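Local coordinates for iron Transport-associated domain protein (Bacillus anthracis, PDB 4H8Q), which is a NEAT-domain hemophore that binds heme and probably scavenges it for iron acquisition, at residues S39-T44 with K50-T55; E29-N34 with Y118-Q123. The protein carries 1 engineered substitution. All blocks are in the same frame, centred on the assembly; numbering follows the deposited sequence.

Contact 1 (S39-T44 with K50-T55)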
ATOM      1  N   SER A  39       4.601  -2.691   7.751  1.00 22.27           N
ATOM      2  CA  SER A  39       4.112  -4.061   7.699  1.00 18.49           C
ATOM      3  C   SER A  39       4.190  -4.608   9.125  1.00 21.12           C
ATOM      4  O   SER A  39       5.162  -4.338   9.822  1.00 24.39           O
ATOM      5  CB  SER A  39       4.981  -4.899   6.751  1.00 19.99           C
ATOM      6  OG  SER A  39       4.588  -6.259   6.758  1.00 20.91           O
ATOM      7  N   PRO A  40       3.178  -5.378   9.562  1.00 21.31           N
ATOM      8  CA  PRO A  40       2.046  -5.818   8.745  1.00 18.90           C
ATOM      9  C   PRO A  40       0.975  -4.756   8.582  1.00 18.65           C
ATOM     10  O   PRO A  40       0.817  -3.852   9.427  1.00 20.03           O
ATOM     11  CB  PRO A  40       1.462  -6.979   9.559  1.00 21.08           C
ATOM     12  CG  PRO A  40       1.784  -6.630  10.963  1.00 26.19           C
ATOM     13  CD  PRO A  40       3.131  -5.967  10.914  1.00 24.85           C
ATOM     14  N   ALA A  41       0.236  -4.888   7.490  1.00 18.56           N
ATOM     15  CA  ALA A  41      -0.976  -4.111   7.266  1.00 19.83           C
ATOM     16  C   ALA A  41      -2.140  -4.806   7.957  1.00 20.96           C
ATOM     17  O   ALA A  41      -1.981  -5.876   8.558  1.00 19.09           O
ATOM     18  CB  ALA A  41      -1.248  -3.996   5.775  1.00 20.06           C
ATOM     19  N   ARG A  42      -3.317  -4.198   7.886  1.00 18.74           N
ATOM     20  CA  ARG A  42      -4.493  -4.819   8.474  1.00 20.77           C
ATOM     21  C   ARG A  42      -5.467  -5.202   7.376  1.00 21.26           C
ATOM     22  O   ARG A  42      -5.844  -4.390   6.533  1.00 22.38           O
ATOM     23  CB  ARG A  42      -5.151  -3.905   9.511  1.00 19.25           C
ATOM     24  CG  ARG A  42      -4.316  -3.710  10.781  1.00 19.20           C
ATOM     25  CD  ARG A  42      -4.319  -4.975  11.648  1.00 21.50           C
ATOM     26  NE  ARG A  42      -5.523  -5.028  12.479  1.00 21.91           N
ATOM     27  CZ  ARG A  42      -5.926  -6.098  13.159  1.00 27.75           C
ATOM     28  NH1 ARG A  42      -5.232  -7.229  13.107  1.00 22.80           N
ATOM     29  NH2 ARG A  42      -7.030  -6.036  13.892  1.00 23.11           N
ATOM     30  N   LEU A  43      -5.849  -6.470   7.388  1.00 20.02           N
ATOM     31  CA  LEU A  43      -6.781  -7.015   6.426  1.00 17.70           C
ATOM     32  C   LEU A  43      -8.149  -7.104   7.078  1.00 21.71           C
ATOM     33  O   LEU A  43      -8.295  -7.691   8.147  1.00 22.40           O
ATOM     34  CB  LEU A  43      -6.319  -8.415   6.027  1.00 23.62           C
ATOM     35  CG  LEU A  43      -7.343  -9.348   5.385  1.00 21.99           C
ATOM     36  CD1 LEU A  43      -7.756  -8.824   4.015  1.00 25.63           C
ATOM     37  CD2 LEU A  43      -6.749 -10.742   5.272  1.00 21.89           C
ATOM     38  N   THR A  44      -9.148  -6.515   6.441  1.00 22.56           N
ATOM     39  CA  THR A  44     -10.521  -6.666   6.913  1.00 21.69           C
ATOM     40  C   THR A  44     -11.259  -7.534   5.916  1.00 26.25           C
ATOM     41  O   THR A  44     -11.279  -7.248   4.716  1.00 25.29           O
ATOM     42  CB  THR A  44     -11.242  -5.316   7.041  1.00 20.39           C
ATOM     43  OG1 THR A  44     -10.597  -4.517   8.036  1.00 23.80           O
ATOM     44  CG2 THR A  44     -12.704  -5.536   7.433  1.00 24.21           C
ATOM     45  N   LYS A  50     -12.088  -8.459   0.561  1.00 30.84           N
ATOM     46  CA  LYS A  50     -10.886  -8.223   1.349  1.00 27.23           C
ATOM     47  C   LYS A  50     -10.401  -6.793   1.166  1.00 26.50           C
ATOM     48  O   LYS A  50     -10.177  -6.343   0.040  1.00 29.84           O
ATOM     49  CB  LYS A  50      -9.777  -9.186   0.936  1.00 26.77           C
ATOM     50  CG  LYS A  50     -10.163 -10.653   0.992  1.00 30.63           C
ATOM     51  CD  LYS A  50      -8.961 -11.533   0.715  1.00 35.99           C
ATOM     52  CE  LYS A  50      -9.375 -12.939   0.322  1.00 43.25           C
ATOM     53  NZ  LYS A  50     -10.066 -12.947  -0.997  1.00 46.64           N
ATOM     54  N   TYR A  51     -10.249  -6.082   2.275  1.00 23.34           N
ATOM     55  CA  TYR A  51      -9.753  -4.714   2.233  1.00 22.99           C
ATOM     56  C   TYR A  51      -8.472  -4.631   3.031  1.00 25.30           C
ATOM     57  O   TYR A  51      -8.349  -5.239   4.093  1.00 24.11           O
ATOM     58  CB  TYR A  51     -10.779  -3.751   2.818  1.00 23.65           C
ATOM     59  CG  TYR A  51     -12.134  -3.896   2.182  1.00 28.95           C
ATOM     60  CD1 TYR A  51     -12.431  -3.252   0.989  1.00 32.11           C
ATOM     61  CD2 TYR A  51     -13.111  -4.691   2.763  1.00 30.29           C
ATOM     62  CE1 TYR A  51     -13.672  -3.390   0.395  1.00 37.46           C
ATOM     63  CE2 TYR A  51     -14.350  -4.836   2.178  1.00 38.25           C
ATOM     64  CZ  TYR A  51     -14.626  -4.184   0.996  1.00 40.87           C
ATOM     65  OH  TYR A  51     -15.865  -4.330   0.412  1.00 46.87           O
ATOM     66  N   ILE A  52      -7.517  -3.874   2.512  1.00 18.99           N
ATOM     67  CA  ILE A  52      -6.245  -3.689   3.176  1.00 18.54           C
ATOM     68  C   ILE A  52      -6.165  -2.255   3.643  1.00 21.21           C
ATOM     69  O   ILE A  52      -6.436  -1.333   2.873  1.00 22.84           O
ATOM     70  CB  ILE A  52      -5.093  -3.917   2.191  1.00 17.93           C
ATOM     71  CG1 ILE A  52      -5.182  -5.324   1.592  1.00 21.92           C
ATOM     72  CG2 ILE A  52      -3.744  -3.655   2.871  1.00 20.94           C
ATOM     73  CD1 ILE A  52      -4.874  -6.419   2.580  1.00 23.96           C
ATOM     74  N   ALA A  53      -5.812  -2.072   4.908  1.00 18.42           N
ATOM     75  CA  ALA A  53      -5.507  -0.758   5.450  1.00 17.80           C
ATOM     76  C   ALA A  53      -4.019  -0.699   5.738  1.00 20.57           C
ATOM     77  O   ALA A  53      -3.494  -1.474   6.540  1.00 20.89           O
ATOM     78  CB  ALA A  53      -6.309  -0.499   6.721  1.00 20.22           C
ATOM     79  N   MET A  54      -3.346   0.231   5.072  1.00 18.36           N
ATOM     80  CA  MET A  54      -1.889   0.306   5.099  1.00 18.56           C
ATOM     81  C   MET A  54      -1.437   1.685   5.553  1.00 18.83           C
ATOM     82  O   MET A  54      -1.938   2.695   5.057  1.00 19.40           O
ATOM     83  CB  MET A  54      -1.351   0.057   3.689  1.00 19.71           C
ATOM     84  CG  MET A  54       0.156   0.067   3.604  1.00 22.36           C
ATOM     85  SD  MET A  54       0.690  -0.363   1.942  1.00 25.24           S
ATOM     86  CE  MET A  54      -0.047  -1.979   1.754  1.00 26.08           C
ATOM     87  N   THR A  55      -0.488   1.725   6.483  1.00 19.41           N
ATOM     88  CA  THR A  55       0.085   2.983   6.945  1.00 17.61           C
ATOM     89  C   THR A  55       1.258   3.423   6.066  1.00 18.49           C
ATOM     90  O   THR A  55       2.198   2.649   5.822  1.00 19.60           O
ATOM     91  CB  THR A  55       0.555   2.874   8.408  1.00 21.38           C
ATOM     92  OG1 THR A  55      -0.577   2.582   9.245  1.00 21.70           O
ATOM     93  CG2 THR A  55       1.204   4.174   8.864  1.00 23.47           C
TER
HETATM   94  O   HOH W   1      -0.656  -0.800   9.798  1.00 40.99           O
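The antiparallel pairing of R42-T44 with Y51-A53 is a backbone-led contact in the middle of a beta hairpin, within the eight-stranded antiparallel sheet of this barrel. Two hydrogen-bonded pairs hold it. At one, R42 N reaches A53 O at 3.0 Å, nearly straight, while A53 N returns to R42 O at 2.8 Å. The second, T44 with Y51, is closed by T44 N to Y51 O (2.8 Å) and Y51 N to T44 O (2.9 Å). Between them L43 and I52 form a non-hydrogen-bonded pair, and here L43 CA adds a CA-H...O contact to Y51 O.

Alternation sorts the side chains. A41, L43, I52 and M54 turn to the buried face, where CD1 of L43 lies 4.0 Å from CD1 of I52. The other branch of that isoleucine, CG2, reaches the methyl of A41 at 3.8 Å, so the two branches of I52 touch L43 and A41 respectively. L43 owes its reach to a first torsion of 161°, which sets CG opposite the backbone N and brings CD1 within 3.7 Å of K50 CB, where the two side chains cross at a slant. On the partly exposed face stand R42, T44, Y51 and A53. The arginine chain, bent at its second and third torsions, carries its guanidinium away from A53 to a salt bridge with D17. K50 likewise leads off from the hairpin, its amine bonded to N95 O.

Each strand also bonds outward: L43 pairs with Y16 of strand 14-24, and I52 with F92 of strand 87-94. The result illustrates the two-stranded antiparallel hairpin embedded in a beta barrel, one face buried and apolar here, the other partly exposed and more mixed, as expected in the immunoglobulin-like fold of NEAT domains.

Contact 2 (E29-N34 with Y118-Q123). With HEM (protoporphyrin IX containing Fe), chain B.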
ATOM      1  N   GLU A  29      12.912  -7.590  -6.509  1.00 22.27           N
ATOM      2  CA  GLU A  29      13.756  -6.732  -5.682  1.00 22.55           C
ATOM      3  C   GLU A  29      12.909  -5.849  -4.779  1.00 25.75           C
ATOM      4  O   GLU A  29      11.854  -5.371  -5.190  1.00 22.35           O
ATOM      5  CB  GLU A  29      14.635  -5.847  -6.563  1.00 23.12           C
ATOM      6  CG  GLU A  29      15.623  -6.644  -7.409  1.00 25.98           C
ATOM      7  CD  GLU A  29      16.461  -5.761  -8.310  1.00 34.20           C
ATOM      8  OE1 GLU A  29      17.319  -5.027  -7.777  1.00 35.05           O
ATOM      9  OE2 GLU A  29      16.268  -5.806  -9.548  1.00 30.31           O
ATOM     10  N   ILE A  30      13.376  -5.625  -3.556  1.00 22.62           N
ATOM     11  CA  ILE A  30      12.643  -4.762  -2.627  1.00 19.92           C
ATOM     12  C   ILE A  30      12.674  -3.321  -3.098  1.00 20.73           C
ATOM     13  O   ILE A  30      13.731  -2.786  -3.435  1.00 23.02           O
ATOM     14  CB  ILE A  30      13.197  -4.850  -1.194  1.00 23.14           C
ATOM     15  CG1 ILE A  30      13.193  -6.302  -0.718  1.00 33.07           C
ATOM     16  CG2 ILE A  30      12.367  -3.988  -0.246  1.00 25.22           C
ATOM     17  CD1 ILE A  30      11.827  -6.951  -0.758  1.00 31.59           C
ATOM     18  N   SER A  31      11.503  -2.686  -3.129  1.00 18.96           N
ATOM     19  CA  SER A  31      11.400  -1.314  -3.598  1.00 19.93           C
ATOM     20  C   SER A  31      11.886  -0.333  -2.546  1.00 17.75           C
ATOM     21  O   SER A  31      11.804  -0.603  -1.338  1.00 20.22           O
ATOM     22  CB  SER A  31       9.935  -0.975  -3.916  1.00 16.17           C
ATOM     23  OG  SER A  31       9.805   0.369  -4.325  1.00 17.85           O
ATOM     24  N   MET A  32      12.386   0.814  -3.011  0.67 18.10           N
ATOM     25  CA  MET A  32      12.703   1.960  -2.155  0.67 20.67           C
ATOM     26  C   MET A  32      11.457   2.387  -1.379  0.67 20.42           C
ATOM     27  O   MET A  32      11.550   2.971  -0.297  0.67 22.15           O
ATOM     28  CB  MET A  32      13.214   3.143  -2.992  0.67 22.24           C
ATOM     29  CG  MET A  32      14.647   3.003  -3.534  0.67 23.97           C
ATOM     30  SD  MET A  32      15.959   3.175  -2.294  0.67 27.46           S
ATOM     31  CE  MET A  32      15.859   4.912  -1.857  0.67 25.47           C
ATOM     32  N   MET A  33      10.289   2.082  -1.929  1.00 18.96           N
ATOM     33  CA  MET A  33       9.036   2.429  -1.256  1.00 18.83           C
ATOM     34  C   MET A  33       8.817   1.596   0.001  1.00 20.40           C
ATOM     35  O   MET A  33       8.111   2.018   0.912  1.00 20.56           O
ATOM     36  CB  MET A  33       7.842   2.293  -2.198  1.00 18.45           C
ATOM     37  CG  MET A  33       6.519   2.614  -1.521  1.00 16.91           C
ATOM     38  SD  MET A  33       5.206   2.816  -2.736  1.00 21.46           S
ATOM     39  CE  MET A  33       3.855   3.210  -1.617  1.00 25.52           C
ATOM     40  N   ASN A  34       9.419   0.414   0.066  1.00 18.96           N
ATOM     41  CA  ASN A  34       9.171  -0.480   1.178  1.00 21.26           C
ATOM     42  C   ASN A  34       9.555   0.154   2.513  1.00 19.22           C
ATOM     43  O   ASN A  34       9.022  -0.202   3.569  1.00 24.27           O
ATOM     44  CB  ASN A  34       9.923  -1.789   0.974  1.00 22.44           C
ATOM     45  CG  ASN A  34       9.421  -2.885   1.867  1.00 20.90           C
ATOM     46  OD1 ASN A  34       8.287  -3.355   1.726  1.00 21.38           O
ATOM     47  ND2 ASN A  34      10.267  -3.312   2.800  1.00 25.19           N
ATOM     48  N   TYR A 118       6.089   6.358  -9.925  1.00 17.91           N
ATOM     49  CA  TYR A 118       6.597   5.014 -10.152  1.00 17.23           C
ATOM     50  C   TYR A 118       5.476   4.007 -10.146  1.00 19.39           C
ATOM     51  O   TYR A 118       4.435   4.213  -9.511  1.00 20.18           O
ATOM     52  CB  TYR A 118       7.539   4.593  -9.022  1.00 16.85           C
ATOM     53  CG  TYR A 118       8.725   5.482  -8.766  1.00 17.06           C
ATOM     54  CD1 TYR A 118       9.863   5.385  -9.552  1.00 20.25           C
ATOM     55  CD2 TYR A 118       8.725   6.389  -7.717  1.00 16.36           C
ATOM     56  CE1 TYR A 118      10.960   6.187  -9.320  1.00 21.87           C
ATOM     57  CE2 TYR A 118       9.830   7.205  -7.476  1.00 18.27           C
ATOM     58  CZ  TYR A 118      10.942   7.081  -8.274  1.00 20.02           C
ATOM     59  OH  TYR A 118      12.040   7.881  -8.044  1.00 19.96           O
ATOM     60  N   ASP A 119       5.712   2.897 -10.837  1.00 17.52           N
ATOM     61  CA  ASP A 119       4.941   1.687 -10.649  1.00 16.82           C
ATOM     62  C   ASP A 119       5.639   0.789  -9.625  1.00 20.61           C
ATOM     63  O   ASP A 119       6.864   0.724  -9.583  1.00 18.77           O
ATOM     64  CB  ASP A 119       4.812   0.946 -11.985  1.00 18.72           C
ATOM     65  CG  ASP A 119       4.000   1.722 -13.007  1.00 28.99           C
ATOM     66  OD1 ASP A 119       4.513   1.978 -14.114  1.00 37.27           O
ATOM     67  OD2 ASP A 119       2.843   2.064 -12.714  1.00 33.46           O
ATOM     68  N   VAL A 120       4.869   0.116  -8.778  1.00 16.90           N
ATOM     69  CA  VAL A 120       5.417  -0.901  -7.893  1.00 15.99           C
ATOM     70  C   VAL A 120       4.430  -2.054  -7.797  1.00 19.74           C
ATOM     71  O   VAL A 120       3.281  -1.942  -8.250  1.00 21.60           O
ATOM     72  CB  VAL A 120       5.635  -0.363  -6.466  1.00 18.49           C
ATOM     73  CG1 VAL A 120       6.687   0.720  -6.454  1.00 19.29           C
ATOM     74  CG2 VAL A 120       4.309   0.176  -5.900  1.00 17.87           C
ATOM     75  N   GLN A 121       4.882  -3.165  -7.222  1.00 18.61           N
ATOM     76  CA  GLN A 121       3.986  -4.262  -6.884  1.00 20.96           C
ATOM     77  C   GLN A 121       3.979  -4.509  -5.387  1.00 19.92           C
ATOM     78  O   GLN A 121       5.009  -4.410  -4.724  1.00 19.49           O
ATOM     79  CB  GLN A 121       4.377  -5.554  -7.606  1.00 18.75           C
ATOM     80  CG  GLN A 121       3.957  -5.595  -9.064  1.00 20.03           C
ATOM     81  CD  GLN A 121       4.910  -4.840  -9.952  1.00 22.30           C
ATOM     82  OE1 GLN A 121       6.101  -5.146  -9.984  1.00 23.22           O
ATOM     83  NE2 GLN A 121       4.402  -3.851 -10.680  1.00 24.78           N
ATOM     84  N   ILE A 122       2.807  -4.824  -4.851  1.00 16.86           N
ATOM     85  CA  ILE A 122       2.712  -5.238  -3.464  1.00 14.59           C
ATOM     86  C   ILE A 122       2.563  -6.750  -3.423  1.00 20.09           C
ATOM     87  O   ILE A 122       1.700  -7.312  -4.102  1.00 20.49           O
ATOM     88  CB  ILE A 122       1.504  -4.581  -2.769  1.00 18.31           C
ATOM     89  CG1 ILE A 122       1.695  -3.063  -2.741  1.00 19.70           C
ATOM     90  CG2 ILE A 122       1.349  -5.129  -1.353  1.00 19.42           C
ATOM     91  CD1 ILE A 122       0.420  -2.263  -2.412  1.00 22.86           C
ATOM     92  N   GLN A 123       3.407  -7.409  -2.637  1.00 18.34           N
ATOM     93  CA  GLN A 123       3.280  -8.849  -2.434  1.00 20.04           C
ATOM     94  C   GLN A 123       2.968  -9.125  -0.978  1.00 19.23           C
ATOM     95  O   GLN A 123       3.779  -8.844  -0.102  1.00 21.23           O
ATOM     96  CB  GLN A 123       4.555  -9.590  -2.842  1.00 23.19           C
ATOM     97  CG  GLN A 123       4.426 -11.102  -2.728  1.00 23.54           C
ATOM     98  CD  GLN A 123       4.198 -11.764  -4.077  1.00 30.30           C
ATOM     99  OE1 GLN A 123       5.117 -11.864  -4.892  1.00 27.66           O
ATOM    100  NE2 GLN A 123       2.968 -12.212  -4.323  1.00 29.21           N
TER
HETATM  101  CHA HEM B 201      13.845   5.092  -6.893  1.00 23.25           C
HETATM  102  CHB HEM B 201      16.237   8.090  -3.918  1.00 22.75           C
HETATM  103  CHC HEM B 201      12.174   8.884  -1.359  1.00 22.11           C
HETATM  104  CHD HEM B 201       9.920   5.443  -3.950  1.00 20.78           C
HETATM  105  C1A HEM B 201      14.833   5.842  -6.313  1.00 21.03           C
HETATM  106  C2A HEM B 201      16.206   5.940  -6.772  1.00 20.33           C
HETATM  107  C3A HEM B 201      16.853   6.762  -5.939  1.00 20.30           C
HETATM  108  C4A HEM B 201      15.921   7.227  -4.938  1.00 22.42           C
HETATM  109  CMA HEM B 201      18.337   7.178  -6.014  1.00 21.90           C
HETATM  110  CAA HEM B 201      16.803   5.194  -7.994  1.00 22.49           C
HETATM  111  CBA HEM B 201      16.885   3.699  -7.684  1.00 31.07           C
HETATM  112  CGA HEM B 201      17.741   3.408  -6.469  1.00 35.96           C
HETATM  113  O1A HEM B 201      18.850   3.987  -6.354  1.00 39.74           O
HETATM  114  O2A HEM B 201      17.341   2.579  -5.610  1.00 36.76           O
HETATM  115  C1B HEM B 201      15.352   8.538  -2.963  1.00 21.91           C
HETATM  116  C2B HEM B 201      15.696   9.397  -1.856  1.00 21.13           C
HETATM  117  C3B HEM B 201      14.591   9.620  -1.147  1.00 20.98           C
HETATM  118  C4B HEM B 201      13.490   8.914  -1.780  1.00 21.95           C
HETATM  119  CMB HEM B 201      17.111   9.937  -1.542  1.00 20.16           C
HETATM  120  CAB HEM B 201      14.531  10.495   0.125  1.00 24.12           C
HETATM  121  CBB HEM B 201      13.412  10.554   0.839  1.00 34.63           C
HETATM  122  C1C HEM B 201      11.215   8.000  -1.815  1.00 21.06           C
HETATM  123  C2C HEM B 201       9.881   7.831  -1.269  1.00 19.01           C
HETATM  124  C3C HEM B 201       9.254   6.887  -1.981  1.00 18.40           C
HETATM  125  C4C HEM B 201      10.170   6.416  -3.010  1.00 19.28           C
HETATM  126  CMC HEM B 201       9.298   8.632  -0.077  1.00 22.61           C
HETATM  127  CAC HEM B 201       7.814   6.382  -1.755  1.00 21.28           C
HETATM  128  CBC HEM B 201       7.269   5.551  -2.643  1.00 31.07           C
HETATM  129  C1D HEM B 201      10.771   5.066  -4.962  1.00 18.92           C
HETATM  130  C2D HEM B 201      10.420   4.100  -5.969  1.00 19.12           C
HETATM  131  C3D HEM B 201      11.626   3.986  -6.878  1.00 19.93           C
HETATM  132  C4D HEM B 201      12.602   4.901  -6.341  1.00 19.35           C
HETATM  133  CMD HEM B 201       9.097   3.332  -6.096  1.00 16.31           C
HETATM  134  CAD HEM B 201      11.767   3.088  -8.121  1.00 18.56           C
HETATM  135  CBD HEM B 201      12.666   1.902  -7.803  1.00 20.52           C
HETATM  136  CGD HEM B 201      12.128   1.086  -6.662  1.00 22.70           C
HETATM  137  O1D HEM B 201      10.928   0.679  -6.681  1.00 18.31           O
HETATM  138  O2D HEM B 201      12.926   0.820  -5.725  1.00 19.99           O
HETATM  139  NA  HEM B 201      14.694   6.637  -5.198  1.00 17.31           N
HETATM  140  NB  HEM B 201      13.997   8.260  -2.889  1.00 18.61           N
HETATM  141  NC  HEM B 201      11.352   7.111  -2.865  1.00 17.08           N
HETATM  142  ND  HEM B 201      12.067   5.523  -5.209  1.00 18.38           N
HETATM  143 FE   HEM B 201      12.961   7.050  -4.186  1.00 20.52          FE
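V120 divides its two methyls between S31 and M33: CG1 lies 3.8 Å from S31 OG, and CG2 approaches the sulfur of M33 at 4.2 Å. The direct overlap is small; both segments also contact the heme, which bridges them. CG1 of V120 also touches the heme methyl CMD at 3.6 Å, so one branch of the valine serves loop and cofactor together.

S31 is the polar centre. With OG opposite its own backbone N (chi1 178°), the hydroxyl donates to propionate oxygen O1D of the heme at 2.6 Å, and it accepts from M33 N at 3.0 Å, the bond that defines an ST turn. The same propionate takes a second, nearly straight bond, its O2D receiving M32 N at 2.8 Å. Two donors from consecutive residues thus hold both carboxylate oxygens, which fixes the rotation of the group and probably favours its ionised form. M33 runs extended from CG onward and packs alongside the vinyl carbon CBC.

From the strand, Y118 lays its ring flat against pyrrole D, with C3D of the heme 3.3 Å above the ring plane and over its centre. Its hydroxyl bonds to that of Y114; the two tyrosines form the YxxxY pattern of heme-binding NEAT domains, in which the first usually ligates the iron.

Strand 14-24 flanks the contact, its V22 touching both S31 and V120 and pairing through the backbone with S31. Strand 101-109 borders strand 114-125, A103 bonding to V120 and V105 to Y118, while F65 of strand 62-69 touches M33.

Contact 1 and contact 2 belong to the same barrel, on opposite sides of the chain's centre, and the hairpin lies within the long loop of chain that contact 2 closes. Contact 1 is partly buried and depends on backbone bonds between neighbouring strands, side chains filling in on either face. Contact 2 is buried but joins a loop to a strand without any backbone bond between them; a few side chains meet directly, and the heme, bonded by S31 OG and by M32 N, bridges the two. Strand 14-24 borders both. The two meet directly where the M54 methyl CE packs on I122 CD1, linking hairpin framework to ligand-bearing strand.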